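Local coordinates for protein catechol 2,3-dioxygenase (Pseudomonas sp. KL28, PDB 3HQ0) that probably cleaves the aromatic ring of catechol with molecular oxygen, using a bound iron, to give 2-hydroxy-6-oxohexa-2,4-dienoate, at residues A2-L7 with K72-A77; Q13-N18 with I57-D62; Q142-I147 with V227-D232; L152-L157 with K199-A204. All coordinates share one frame; numbering follows the deposited sequence.

Contact 1 (A2-L7 with K72-A77); sequences AMTGVL and KVLDKA
Val6 and Val73 face each other as an antiparallel non-hydrogen-bonded pair, their CA atoms 4.3 Å apart, where the short strand 6-7 pairs with the end of strand 65-73. This is a small antiparallel bridge at the end of a central strand of the N-terminal VOC-type sheet. Two backbone bonds flank the pair: Leu74 N donates to Gly5 O at 3.0 Å and Leu7 N to Lys72 O at 2.8 Å. Gly5 O also receives a CA-H...O contact from Val73. Gly5 has a positive phi of 57°, a value that a residue without a side chain adopts easily, and it turns the chain into the strand. On one face of the bridge the branched valines meet, Val6 CG2 lying 4.2 Å from Val73 CG1, while Val73 also packs on Leu79 and Leu82 of helix 76-89. Leu7, the next residue, points toward the 72-77 segment. Its CG stands anti to the carbonyl carbon (chi1 -58°), which leaves CD1 beside the aliphatic CD of Lys72 and CD2 against Leu74 CD1. Lysine suits this spot because its methylenes run alongside the leucine while its amine leads away. Met3 and Thr4 pack on Met3 and Thr4 of the second subunit. Within the chain, the hydroxyl OG1 of Thr4 approaches the other branch of Leu74, CD2, to 3.9 Å.

Contact 2 (Q13-N18 with I57-D62); sequences QVRVLN and IIREAD
The guanidinium of Arg59 has Gln13 NE2 and Arg15 CD beside it, both at oblique positions that are neither squarely over a face nor at an edge. The Gln13 amide plane is turned 46° from it and the Arg15 guanidinium 54°, so neither lies parallel to the Arg59 guanidinium. Arg15 and Arg59 lie side by side and point the same way: Arg59 NH2 comes to 3.2 Å from Arg15 CD, and Ala61 CB touches the same carbon at 3.6 Å. Alanine suits that place, being small enough to let the arginine chain lie over it. Arg59 starts with CG anti to its N (chi1 -178°) and bends only at chi3, which brings its head back toward Arg15.

Beneath them strands 9-16 and 56-60 pair in parallel within the mixed sheet of the VOC domain. Val14 N bonds to Ile57 O at 2.8 Å, Arg59 N to Val14 O, Val16 N to Arg59 O, and Ala61 N to Val16 O at 3.2 Å. On the face that carries Val14, Val16 and Ile58 the packing is apolar, with Glu60 at its exposed end: Val16 CG2 meets Ile58 CB at 4.0 Å, and Ile58 continues onto Leu19, Ile23 and Tyr26 of helix 19-29.

Asp67 OD2 takes Arg59 NE in a salt bridge and Gln13 NE2 in a hydrogen bond, its OD1 pairs with Arg15 NH1, and Thr63 O takes Arg15 NE. With NE of Arg15 4.5 Å from NH2 of Arg59, this carboxylate probably balances the positive charge and lets the two arginines run together.

Contact 3 (Q142-I147 with V227-D232); sequences QREHGI and VLRAGD
Hydrogen bonding centres on Arg229, whose guanidinium reaches from helix 224-236 to the backbone of the 142-147 loop. Its two terminal nitrogens grip one atom end-on: NH1 and NH2 each lie 3.0 Å from Gly146 O, which sits near the guanidinium plane, and both approach from the same face of that carbonyl's plane. NH1 adds a weak bond to Ile147 O at 3.1 Å. The side chain is extended from CG to NE (chi3 180°), giving the length needed to span from helix to loop. Gly146, with a phi of 67°, readily takes the turn that presents its carbonyl.

Apolar packing is smaller. Ile147 CG2 rests 3.8 Å from Ala230 CB, whose single methyl lets the loop come close to this helix of the C-terminal glyoxalase-like domain.

Ionic contacts extend beyond the pair. Arg143 NH2 and Glu144 OE2 form a salt bridge at 3.6 Å, and Arg143 also pairs with Glu222. Glu144 OE1 forms a salt bridge with Arg229 NH2 of the third subunit, and Arg229 NH2 forms the reciprocal one with Glu144 OE1 of that subunit. One guanidinium thus serves both the loop-to-helix contact, through neutral carbonyls, and the interface with the third subunit, through charge.

Contact 4 (L152-L157 with K199-A204); sequences LDHCLL and KVHDIA. With FE (Fe (III) ion), chain E.
Two histidine rings lie against each other without a hydrogen bond: His201 NE2 stands over the centre of the His154 ring, 3.0 Å from His154 NE2, with the planes at 45°. They share no hydrogen, since His154 NE2 is spent on the iron ion, at 2.2 Å. His216 and Glu267 complete the protein ligands, the two-histidine, one-carboxylate set of extradiol dioxygenases. Histidine suits the site because its second nitrogen can be held: His154 ND1 donates to Asp153 OD2 at 2.8 Å, nearly in the ring plane and on the anti lone pair. Together with the iron bond, this second-shell bond helps fix the ring's rotation. With CG of His154 between N and the carbonyl carbon (chi1 65°), the ring turns one face to His201 NE2 and its own NE2 to the iron. A water donates to Asp153 OD2 and to His201 O, joining the two segments. Lys199 NZ bonds Asp153 O at 3.0 Å, in the carbonyl plane and on a lone pair.

Farther along, the strands pair in parallel: Ala204 N donates to Cys155 O and Leu157 N to Ala204 O, the latter at 2.8 Å. Leu157 CD2 packs on Ile203 CG1 at 3.6 Å, and Leu156 CG on the small methyl of Ala204. Strand 151-159 runs between 203-207 and 213-220 in the C-terminal sheet, with Cys155 and Ile203 packed on Phe69 of strand 65-73 in the N-terminal domain.

Overall arrangement
Contacts 4 and 1 are buried, whereas contacts 2 and 3 are only partly so; contact 4 is the most central, about 5 Å from its centre to that of the chain, against 16 to 19 Å for the others. Contacts 1 and 2 share the N-terminal sheet, on neighbouring strands 65-73 and 9-16, yet differ: contact 1 is a short antiparallel bridge with apolar packing, contact 2 a longer parallel pairing with a charged face. Contact 3 joins the linking loop, which also touches helix 19-29, to a C-terminal helix through one arginine; contact 4, within the C-terminal sheet, holds a metal ligand and its second shell. Contacts 1 and 3 lie at subunit interfaces.

Contact 1 (A2-L7 with K72-A77)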
loop_
_atom_site.group_PDB
_atom_site.type_symbol
_atom_site.label_atom_id
_atom_site.label_comp_id
_atom_site.label_asym_id
_atom_site.label_seq_id
_atom_site.Cartn_x
_atom_site.Cartn_y
_atom_site.Cartn_z
ATOM N N ALA A 2 31.333 1.080 3.971
ATOM C CA ALA A 2 31.436 2.481 3.462
ATOM C C ALA A 2 31.188 2.577 1.969
ATOM O O ALA A 2 31.564 1.682 1.219
ATOM C CB ALA A 2 32.819 3.047 3.769
ATOM N N MET A 3 30.547 3.670 1.551
ATOM C CA MET A 3 30.295 3.941 0.138
ATOM C C MET A 3 31.507 4.782 -0.284
ATOM O O MET A 3 31.781 5.838 0.305
ATOM C CB MET A 3 28.998 4.741 -0.039
ATOM C CG MET A 3 27.738 3.891 -0.117
ATOM S SD MET A 3 27.747 2.808 -1.566
ATOM C CE MET A 3 27.782 4.026 -2.873
ATOM N N THR A 4 32.235 4.301 -1.285
ATOM C CA THR A 4 33.441 4.985 -1.744
ATOM C C THR A 4 33.501 5.021 -3.275
ATOM O O THR A 4 32.598 4.508 -3.945
ATOM C CB THR A 4 34.689 4.256 -1.190
ATOM O OG1 THR A 4 35.868 4.992 -1.517
ATOM C CG2 THR A 4 34.800 2.887 -1.785
ATOM N N GLY A 5 34.562 5.617 -3.821
ATOM C CA GLY A 5 34.698 5.703 -5.266
ATOM C C GLY A 5 33.505 6.407 -5.893
ATOM O O GLY A 5 33.206 7.537 -5.535
ATOM N N VAL A 6 32.831 5.754 -6.839
ATOM C CA VAL A 6 31.659 6.354 -7.464
ATOM C C VAL A 6 30.476 6.096 -6.546
ATOM O O VAL A 6 30.179 4.948 -6.213
ATOM C CB VAL A 6 31.344 5.738 -8.840
ATOM C CG1 VAL A 6 30.091 6.402 -9.410
ATOM C CG2 VAL A 6 32.519 5.919 -9.780
ATOM N N LEU A 7 29.795 7.166 -6.156
ATOM C CA LEU A 7 28.674 7.056 -5.237
ATOM C C LEU A 7 27.301 6.789 -5.822
ATOM O O LEU A 7 26.598 5.888 -5.364
ATOM C CB LEU A 7 28.559 8.320 -4.390
ATOM C CG LEU A 7 29.718 8.802 -3.515
ATOM C CD1 LEU A 7 29.252 10.018 -2.743
ATOM C CD2 LEU A 7 30.175 7.704 -2.549
ATOM N N LYS A 72 28.360 11.014 -9.282
ATOM C CA LYS A 72 29.023 11.811 -8.266
ATOM C C LYS A 72 29.968 10.869 -7.535
ATOM O O LYS A 72 29.604 9.731 -7.232
ATOM C CB LYS A 72 28.004 12.388 -7.285
ATOM C CG LYS A 72 28.546 13.525 -6.432
ATOM C CD LYS A 72 29.229 13.055 -5.172
ATOM C CE LYS A 72 29.783 14.250 -4.387
ATOM N NZ LYS A 72 28.775 15.336 -4.138
ATOM N N VAL A 73 31.187 11.335 -7.276
ATOM C CA VAL A 73 32.168 10.520 -6.575
ATOM C C VAL A 73 32.413 11.107 -5.197
ATOM O O VAL A 73 32.101 12.268 -4.940
ATOM C CB VAL A 73 33.495 10.427 -7.372
ATOM C CG1 VAL A 73 33.199 9.910 -8.791
ATOM C CG2 VAL A 73 34.189 11.788 -7.418
ATOM N N LEU A 74 32.989 10.298 -4.318
ATOM C CA LEU A 74 33.239 10.687 -2.936
ATOM C C LEU A 74 33.883 12.049 -2.677
ATOM O O LEU A 74 33.389 12.821 -1.850
ATOM C CB LEU A 74 34.074 9.606 -2.255
ATOM C CG LEU A 74 34.228 9.702 -0.739
ATOM C CD1 LEU A 74 32.870 9.505 -0.076
ATOM C CD2 LEU A 74 35.203 8.639 -0.269
ATOM N N ASP A 75 34.979 12.340 -3.372
ATOM C CA ASP A 75 35.716 13.588 -3.163
ATOM C C ASP A 75 36.692 13.894 -4.304
ATOM O O ASP A 75 36.859 13.094 -5.223
ATOM C CB ASP A 75 36.499 13.505 -1.845
ATOM C CG ASP A 75 37.356 12.247 -1.756
ATOM O OD1 ASP A 75 37.921 11.844 -2.790
ATOM O OD2 ASP A 75 37.471 11.664 -0.655
ATOM N N LYS A 76 37.352 15.050 -4.221
ATOM C CA LYS A 76 38.300 15.480 -5.248
ATOM C C LYS A 76 39.422 14.475 -5.503
ATOM O O LYS A 76 39.781 14.207 -6.655
ATOM C CB LYS A 76 38.897 16.841 -4.871
ATOM C CG LYS A 76 37.880 17.987 -4.893
ATOM C CD LYS A 76 38.472 19.298 -4.372
ATOM C CE LYS A 76 39.624 19.787 -5.246
ATOM N NZ LYS A 76 40.161 21.107 -4.789
ATOM N N ALA A 77 39.981 13.924 -4.432
ATOM C CA ALA A 77 41.056 12.955 -4.568
ATOM C C ALA A 77 40.608 11.758 -5.407
ATOM O O ALA A 77 41.343 11.276 -6.270
ATOM C CB ALA A 77 41.515 12.496 -3.187
#

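Contact 2 (Q13-N18 with I57-D62)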
loop_
_atom_site.group_PDB
_atom_site.type_symbol
_atom_site.label_atom_id
_atom_site.label_comp_id
_atom_site.label_asym_id
_atom_site.label_seq_id
_atom_site.Cartn_x
_atom_site.Cartn_y
_atom_site.Cartn_z
ATOM N N GLN A 13 21.767 14.744 -18.771
ATOM C CA GLN A 13 21.363 15.874 -19.589
ATOM C C GLN A 13 20.690 15.286 -20.804
ATOM O O GLN A 13 21.314 14.576 -21.597
ATOM C CB GLN A 13 22.554 16.727 -20.015
ATOM C CG GLN A 13 22.131 17.832 -20.964
ATOM C CD GLN A 13 23.203 18.870 -21.176
ATOM O OE1 GLN A 13 23.578 19.581 -20.250
ATOM N NE2 GLN A 13 23.700 18.965 -22.407
ATOM N N VAL A 14 19.406 15.591 -20.936
ATOM C CA VAL A 14 18.587 15.082 -22.013
ATOM C C VAL A 14 18.175 16.205 -22.949
ATOM O O VAL A 14 18.035 17.347 -22.529
ATOM C CB VAL A 14 17.326 14.399 -21.429
ATOM C CG1 VAL A 14 16.389 13.968 -22.541
ATOM C CG2 VAL A 14 17.749 13.199 -20.574
ATOM N N ARG A 15 17.983 15.856 -24.214
ATOM C CA ARG A 15 17.590 16.809 -25.245
ATOM C C ARG A 15 16.089 16.798 -25.473
ATOM O O ARG A 15 15.499 15.741 -25.686
ATOM C CB ARG A 15 18.262 16.468 -26.574
ATOM C CG ARG A 15 19.773 16.407 -26.550
ATOM C CD ARG A 15 20.297 16.325 -27.971
ATOM N NE ARG A 15 19.963 15.059 -28.616
ATOM C CZ ARG A 15 20.624 13.926 -28.411
ATOM N NH1 ARG A 15 21.652 13.910 -27.579
ATOM N NH2 ARG A 15 20.262 12.816 -29.037
ATOM N N VAL A 16 15.481 17.980 -25.451
ATOM C CA VAL A 16 14.046 18.108 -25.688
ATOM C C VAL A 16 13.804 18.993 -26.919
ATOM O O VAL A 16 14.459 20.017 -27.084
ATOM C CB VAL A 16 13.347 18.712 -24.459
ATOM C CG1 VAL A 16 13.385 17.714 -23.321
ATOM C CG2 VAL A 16 14.043 19.994 -24.042
ATOM N N LEU A 17 12.873 18.587 -27.780
ATOM C CA LEU A 17 12.563 19.332 -29.004
ATOM C C LEU A 17 12.014 20.730 -28.771
ATOM O O LEU A 17 12.187 21.612 -29.613
ATOM C CB LEU A 17 11.570 18.556 -29.874
ATOM C CG LEU A 17 12.073 17.303 -30.592
ATOM C CD1 LEU A 17 13.327 17.644 -31.376
ATOM C CD2 LEU A 17 12.367 16.210 -29.591
ATOM N N ASN A 18 11.341 20.926 -27.642
ATOM C CA ASN A 18 10.776 22.225 -27.302
ATOM C C ASN A 18 11.062 22.510 -25.838
ATOM O O ASN A 18 10.451 21.922 -24.948
ATOM C CB ASN A 18 9.269 22.237 -27.562
ATOM C CG ASN A 18 8.625 23.547 -27.170
ATOM O OD1 ASN A 18 8.472 23.848 -25.990
ATOM N ND2 ASN A 18 8.258 24.344 -28.163
ATOM N N ILE A 57 18.860 17.620 -16.386
ATOM C CA ILE A 57 19.034 18.867 -17.130
ATOM C C ILE A 57 18.479 18.702 -18.544
ATOM O O ILE A 57 18.738 17.696 -19.206
ATOM C CB ILE A 57 20.540 19.262 -17.238
ATOM C CG1 ILE A 57 21.177 19.325 -15.846
ATOM C CG2 ILE A 57 20.689 20.616 -17.930
ATOM C CD1 ILE A 57 21.509 17.960 -15.254
ATOM N N ILE A 58 17.701 19.678 -18.999
ATOM C CA ILE A 58 17.142 19.613 -20.341
ATOM C C ILE A 58 17.761 20.680 -21.241
ATOM O O ILE A 58 18.057 21.788 -20.801
ATOM C CB ILE A 58 15.607 19.791 -20.335
ATOM C CG1 ILE A 58 15.233 21.147 -19.734
ATOM C CG2 ILE A 58 14.960 18.636 -19.574
ATOM C CD1 ILE A 58 13.743 21.438 -19.783
ATOM N N ARG A 59 17.938 20.333 -22.507
ATOM C CA ARG A 59 18.541 21.237 -23.474
ATOM C C ARG A 59 17.750 21.204 -24.776
ATOM O O ARG A 59 17.527 20.131 -25.341
ATOM C CB ARG A 59 19.992 20.802 -23.728
ATOM C CG ARG A 59 20.785 21.669 -24.676
ATOM C CD ARG A 59 22.202 21.138 -24.801
ATOM N NE ARG A 59 22.267 19.922 -25.605
ATOM C CZ ARG A 59 22.326 19.906 -26.933
ATOM N NH1 ARG A 59 22.332 21.045 -27.613
ATOM N NH2 ARG A 59 22.385 18.752 -27.582
ATOM N N GLU A 60 17.311 22.369 -25.249
ATOM C CA GLU A 60 16.570 22.409 -26.500
ATOM C C GLU A 60 17.544 21.993 -27.591
ATOM O O GLU A 60 18.658 22.506 -27.662
ATOM C CB GLU A 60 16.030 23.819 -26.779
ATOM C CG GLU A 60 15.153 23.895 -28.027
ATOM C CD GLU A 60 14.393 25.213 -28.156
ATOM O OE1 GLU A 60 15.040 26.277 -28.288
ATOM O OE2 GLU A 60 13.142 25.186 -28.123
ATOM N N ALA A 61 17.126 21.053 -28.430
ATOM C CA ALA A 61 17.973 20.560 -29.505
ATOM C C ALA A 61 17.148 20.043 -30.676
ATOM O O ALA A 61 15.936 19.853 -30.560
ATOM C CB ALA A 61 18.884 19.453 -28.982
ATOM N N ASP A 62 17.821 19.798 -31.797
ATOM C CA ASP A 62 17.163 19.310 -33.005
ATOM C C ASP A 62 16.725 17.856 -32.885
ATOM O O ASP A 62 15.809 17.418 -33.584
ATOM C CB ASP A 62 18.095 19.458 -34.215
ATOM C CG ASP A 62 18.564 20.895 -34.427
ATOM O OD1 ASP A 62 19.312 21.141 -35.399
ATOM O OD2 ASP A 62 18.187 21.777 -33.623
#

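Contact 3 (Q142-I147 with V227-D232)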
loop_
_atom_site.group_PDB
_atom_site.type_symbol
_atom_site.label_atom_id
_atom_site.label_comp_id
_atom_site.label_asym_id
_atom_site.label_seq_id
_atom_site.Cartn_x
_atom_site.Cartn_y
_atom_site.Cartn_z
ATOM N N GLN A 142 6.059 19.451 -1.525
ATOM C CA GLN A 142 6.788 19.027 -2.720
ATOM C C GLN A 142 6.461 17.593 -3.099
ATOM O O GLN A 142 6.387 17.266 -4.273
ATOM C CB GLN A 142 8.293 19.081 -2.503
ATOM C CG GLN A 142 8.917 20.432 -2.285
ATOM C CD GLN A 142 10.314 20.272 -1.732
ATOM O OE1 GLN A 142 10.494 19.822 -0.598
ATOM N NE2 GLN A 142 11.316 20.612 -2.535
ATOM N N ARG A 143 6.305 16.736 -2.095
ATOM C CA ARG A 143 6.027 15.324 -2.325
ATOM C C ARG A 143 4.721 15.105 -3.058
ATOM O O ARG A 143 4.498 14.043 -3.634
ATOM C CB ARG A 143 5.992 14.557 -0.997
ATOM C CG ARG A 143 5.959 13.047 -1.190
ATOM C CD ARG A 143 5.817 12.252 0.108
ATOM N NE ARG A 143 4.451 12.231 0.627
ATOM C CZ ARG A 143 4.010 11.352 1.526
ATOM N NH1 ARG A 143 4.826 10.420 2.000
ATOM N NH2 ARG A 143 2.757 11.403 1.952
ATOM N N GLU A 144 3.852 16.107 -3.043
ATOM C CA GLU A 144 2.568 15.969 -3.713
ATOM C C GLU A 144 2.379 16.911 -4.903
ATOM O O GLU A 144 1.256 17.193 -5.322
ATOM C CB GLU A 144 1.434 16.099 -2.680
ATOM C CG GLU A 144 1.062 14.745 -2.048
ATOM C CD GLU A 144 0.554 14.825 -0.606
ATOM O OE1 GLU A 144 -0.309 15.680 -0.303
ATOM O OE2 GLU A 144 1.018 14.009 0.227
ATOM N N HIS A 145 3.497 17.378 -5.456
ATOM C CA HIS A 145 3.479 18.251 -6.628
ATOM C C HIS A 145 3.824 17.351 -7.810
ATOM O O HIS A 145 4.989 16.977 -7.991
ATOM C CB HIS A 145 4.540 19.347 -6.492
ATOM C CG HIS A 145 4.374 20.473 -7.462
ATOM N ND1 HIS A 145 3.389 21.427 -7.330
ATOM C CD2 HIS A 145 5.070 20.802 -8.574
ATOM C CE1 HIS A 145 3.487 22.297 -8.319
ATOM N NE2 HIS A 145 4.499 21.939 -9.089
ATOM N N GLY A 146 2.824 17.003 -8.616
ATOM C CA GLY A 146 3.071 16.118 -9.741
ATOM C C GLY A 146 3.453 14.746 -9.198
ATOM O O GLY A 146 3.182 14.464 -8.031
ATOM N N ILE A 147 4.067 13.894 -10.019
ATOM C CA ILE A 147 4.476 12.557 -9.568
ATOM C C ILE A 147 5.406 12.678 -8.351
ATOM O O ILE A 147 5.261 11.959 -7.353
ATOM C CB ILE A 147 5.187 11.790 -10.713
ATOM C CG1 ILE A 147 4.183 11.540 -11.847
ATOM C CG2 ILE A 147 5.774 10.465 -10.194
ATOM C CD1 ILE A 147 4.797 11.048 -13.149
ATOM N N VAL A 227 3.149 4.501 -7.392
ATOM C CA VAL A 227 3.241 4.154 -8.809
ATOM C C VAL A 227 1.835 4.255 -9.410
ATOM O O VAL A 227 1.653 4.815 -10.489
ATOM C CB VAL A 227 3.799 2.723 -9.042
ATOM C CG1 VAL A 227 3.783 2.410 -10.536
ATOM C CG2 VAL A 227 5.235 2.617 -8.525
ATOM N N LEU A 228 0.841 3.716 -8.705
ATOM C CA LEU A 228 -0.538 3.787 -9.176
ATOM C C LEU A 228 -0.928 5.257 -9.351
ATOM O O LEU A 228 -1.563 5.640 -10.335
ATOM C CB LEU A 228 -1.475 3.124 -8.166
ATOM C CG LEU A 228 -2.936 3.085 -8.605
ATOM C CD1 LEU A 228 -3.053 2.271 -9.892
ATOM C CD2 LEU A 228 -3.784 2.477 -7.499
ATOM N N ARG A 229 -0.546 6.078 -8.378
ATOM C CA ARG A 229 -0.829 7.508 -8.443
ATOM C C ARG A 229 -0.191 8.133 -9.688
ATOM O O ARG A 229 -0.833 8.898 -10.418
ATOM C CB ARG A 229 -0.296 8.192 -7.184
ATOM C CG ARG A 229 -0.343 9.702 -7.201
ATOM C CD ARG A 229 0.143 10.228 -5.870
ATOM N NE ARG A 229 0.148 11.685 -5.787
ATOM C CZ ARG A 229 1.120 12.462 -6.259
ATOM N NH1 ARG A 229 2.174 11.926 -6.857
ATOM N NH2 ARG A 229 1.041 13.777 -6.117
ATOM N N ALA A 230 1.080 7.807 -9.919
ATOM C CA ALA A 230 1.801 8.337 -11.059
ATOM C C ALA A 230 1.032 7.998 -12.333
ATOM O O ALA A 230 0.965 8.803 -13.263
ATOM C CB ALA A 230 3.218 7.745 -11.109
ATOM N N GLY A 231 0.433 6.807 -12.348
ATOM C CA GLY A 231 -0.332 6.369 -13.496
ATOM C C GLY A 231 -1.524 7.270 -13.735
ATOM O O GLY A 231 -1.863 7.576 -14.881
ATOM N N ASP A 232 -2.162 7.692 -12.650
ATOM C CA ASP A 232 -3.323 8.564 -12.732
ATOM C C ASP A 232 -2.927 9.948 -13.210
ATOM O O ASP A 232 -3.614 10.552 -14.034
ATOM C CB ASP A 232 -4.019 8.674 -11.369
ATOM C CG ASP A 232 -4.655 7.362 -10.927
ATOM O OD1 ASP A 232 -4.873 6.488 -11.787
ATOM O OD2 ASP A 232 -4.946 7.212 -9.721
#

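Contact 4 (L152-L157 with K199-A204)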
loop_
_atom_site.group_PDB
_atom_site.type_symbol
_atom_site.label_atom_id
_atom_site.label_comp_id
_atom_site.label_asym_id
_atom_site.label_seq_id
_atom_site.Cartn_x
_atom_site.Cartn_y
_atom_site.Cartn_z
ATOM N N LEU A 152 17.030 10.365 -8.895
ATOM C CA LEU A 152 17.378 9.914 -10.235
ATOM C C LEU A 152 17.980 8.570 -9.888
ATOM O O LEU A 152 19.060 8.502 -9.300
ATOM C CB LEU A 152 18.447 10.807 -10.858
ATOM C CG LEU A 152 19.107 10.227 -12.112
ATOM C CD1 LEU A 152 18.097 10.176 -13.250
ATOM C CD2 LEU A 152 20.312 11.085 -12.507
ATOM N N ASP A 153 17.275 7.503 -10.228
ATOM C CA ASP A 153 17.718 6.165 -9.861
ATOM C C ASP A 153 18.792 5.559 -10.750
ATOM O O ASP A 153 19.769 4.994 -10.261
ATOM C CB ASP A 153 16.507 5.238 -9.812
ATOM C CG ASP A 153 16.750 4.025 -8.970
ATOM O OD1 ASP A 153 16.643 4.134 -7.725
ATOM O OD2 ASP A 153 17.066 2.970 -9.551
ATOM N N HIS A 154 18.602 5.665 -12.058
ATOM C CA HIS A 154 19.560 5.113 -13.015
ATOM C C HIS A 154 19.052 5.425 -14.403
ATOM O O HIS A 154 18.119 6.208 -14.577
ATOM C CB HIS A 154 19.666 3.583 -12.869
ATOM C CG HIS A 154 18.403 2.854 -13.225
ATOM N ND1 HIS A 154 17.383 2.642 -12.318
ATOM C CD2 HIS A 154 17.946 2.386 -14.411
ATOM C CE1 HIS A 154 16.358 2.081 -12.929
ATOM N NE2 HIS A 154 16.672 1.918 -14.201
ATOM N N CYS A 155 19.683 4.819 -15.393
ATOM C CA CYS A 155 19.256 4.963 -16.772
ATOM C C CYS A 155 19.618 3.641 -17.440
ATOM O O CYS A 155 20.356 2.829 -16.871
ATOM C CB CYS A 155 19.957 6.148 -17.462
ATOM S SG CYS A 155 21.686 5.910 -17.888
ATOM N N LEU A 156 19.059 3.388 -18.615
ATOM C CA LEU A 156 19.370 2.163 -19.329
ATOM C C LEU A 156 19.734 2.600 -20.730
ATOM O O LEU A 156 18.907 3.169 -21.441
ATOM C CB LEU A 156 18.166 1.211 -19.344
ATOM C CG LEU A 156 18.441 -0.155 -19.991
ATOM C CD1 LEU A 156 17.457 -1.190 -19.476
ATOM C CD2 LEU A 156 18.351 -0.036 -21.493
ATOM N N LEU A 157 20.982 2.354 -21.117
ATOM C CA LEU A 157 21.454 2.771 -22.429
ATOM C C LEU A 157 21.555 1.633 -23.435
ATOM O O LEU A 157 21.834 0.487 -23.074
ATOM C CB LEU A 157 22.821 3.456 -22.305
ATOM C CG LEU A 157 23.009 4.584 -21.288
ATOM C CD1 LEU A 157 21.901 5.634 -21.439
ATOM C CD2 LEU A 157 23.009 3.989 -19.895
ATOM N N LYS A 199 22.261 -0.965 -4.451
ATOM C CA LYS A 199 21.016 -0.850 -5.200
ATOM C C LYS A 199 21.083 -1.909 -6.296
ATOM O O LYS A 199 22.175 -2.336 -6.674
ATOM C CB LYS A 199 20.882 0.542 -5.823
ATOM C CG LYS A 199 20.794 1.666 -4.796
ATOM C CD LYS A 199 20.372 2.970 -5.431
ATOM C CE LYS A 199 21.301 3.370 -6.543
ATOM N NZ LYS A 199 20.679 4.379 -7.450
ATOM N N VAL A 200 19.927 -2.341 -6.792
ATOM C CA VAL A 200 19.874 -3.346 -7.851
ATOM C C VAL A 200 20.725 -2.865 -9.023
ATOM O O VAL A 200 21.462 -3.645 -9.626
ATOM C CB VAL A 200 18.421 -3.598 -8.304
ATOM C CG1 VAL A 200 18.385 -4.578 -9.483
ATOM C CG2 VAL A 200 17.626 -4.164 -7.142
ATOM N N HIS A 201 20.615 -1.582 -9.356
ATOM C CA HIS A 201 21.451 -1.028 -10.401
ATOM C C HIS A 201 21.469 0.494 -10.448
ATOM O O HIS A 201 20.473 1.182 -10.167
ATOM C CB HIS A 201 21.112 -1.620 -11.786
ATOM C CG HIS A 201 19.738 -1.294 -12.283
ATOM N ND1 HIS A 201 18.594 -1.643 -11.598
ATOM C CD2 HIS A 201 19.324 -0.695 -13.424
ATOM C CE1 HIS A 201 17.535 -1.275 -12.295
ATOM N NE2 HIS A 201 17.950 -0.697 -13.408
ATOM N N ASP A 202 22.645 1.004 -10.783
ATOM C CA ASP A 202 22.892 2.419 -10.887
ATOM C C ASP A 202 22.909 2.819 -12.359
ATOM O O ASP A 202 22.722 3.989 -12.700
ATOM C CB ASP A 202 24.212 2.734 -10.194
ATOM C CG ASP A 202 24.087 2.700 -8.673
ATOM O OD1 ASP A 202 23.492 3.651 -8.114
ATOM O OD2 ASP A 202 24.564 1.730 -8.040
ATOM N N ILE A 203 23.120 1.830 -13.224
ATOM C CA ILE A 203 23.131 2.024 -14.672
ATOM C C ILE A 203 23.023 0.650 -15.341
ATOM O O ILE A 203 23.453 -0.355 -14.774
ATOM C CB ILE A 203 24.418 2.749 -15.151
ATOM C CG1 ILE A 203 24.261 3.152 -16.625
ATOM C CG2 ILE A 203 25.639 1.842 -14.994
ATOM C CD1 ILE A 203 25.291 4.196 -17.100
ATOM N N ALA A 204 22.422 0.608 -16.524
ATOM C CA ALA A 204 22.255 -0.643 -17.265
ATOM C C ALA A 204 22.499 -0.431 -18.761
ATOM O O ALA A 204 22.329 0.672 -19.276
ATOM C CB ALA A 204 20.835 -1.212 -17.043
HETATM FE FE FE E . 14.959 1.147 -15.284
HETATM O O HOH W 1 17.830 0.588 -8.666
#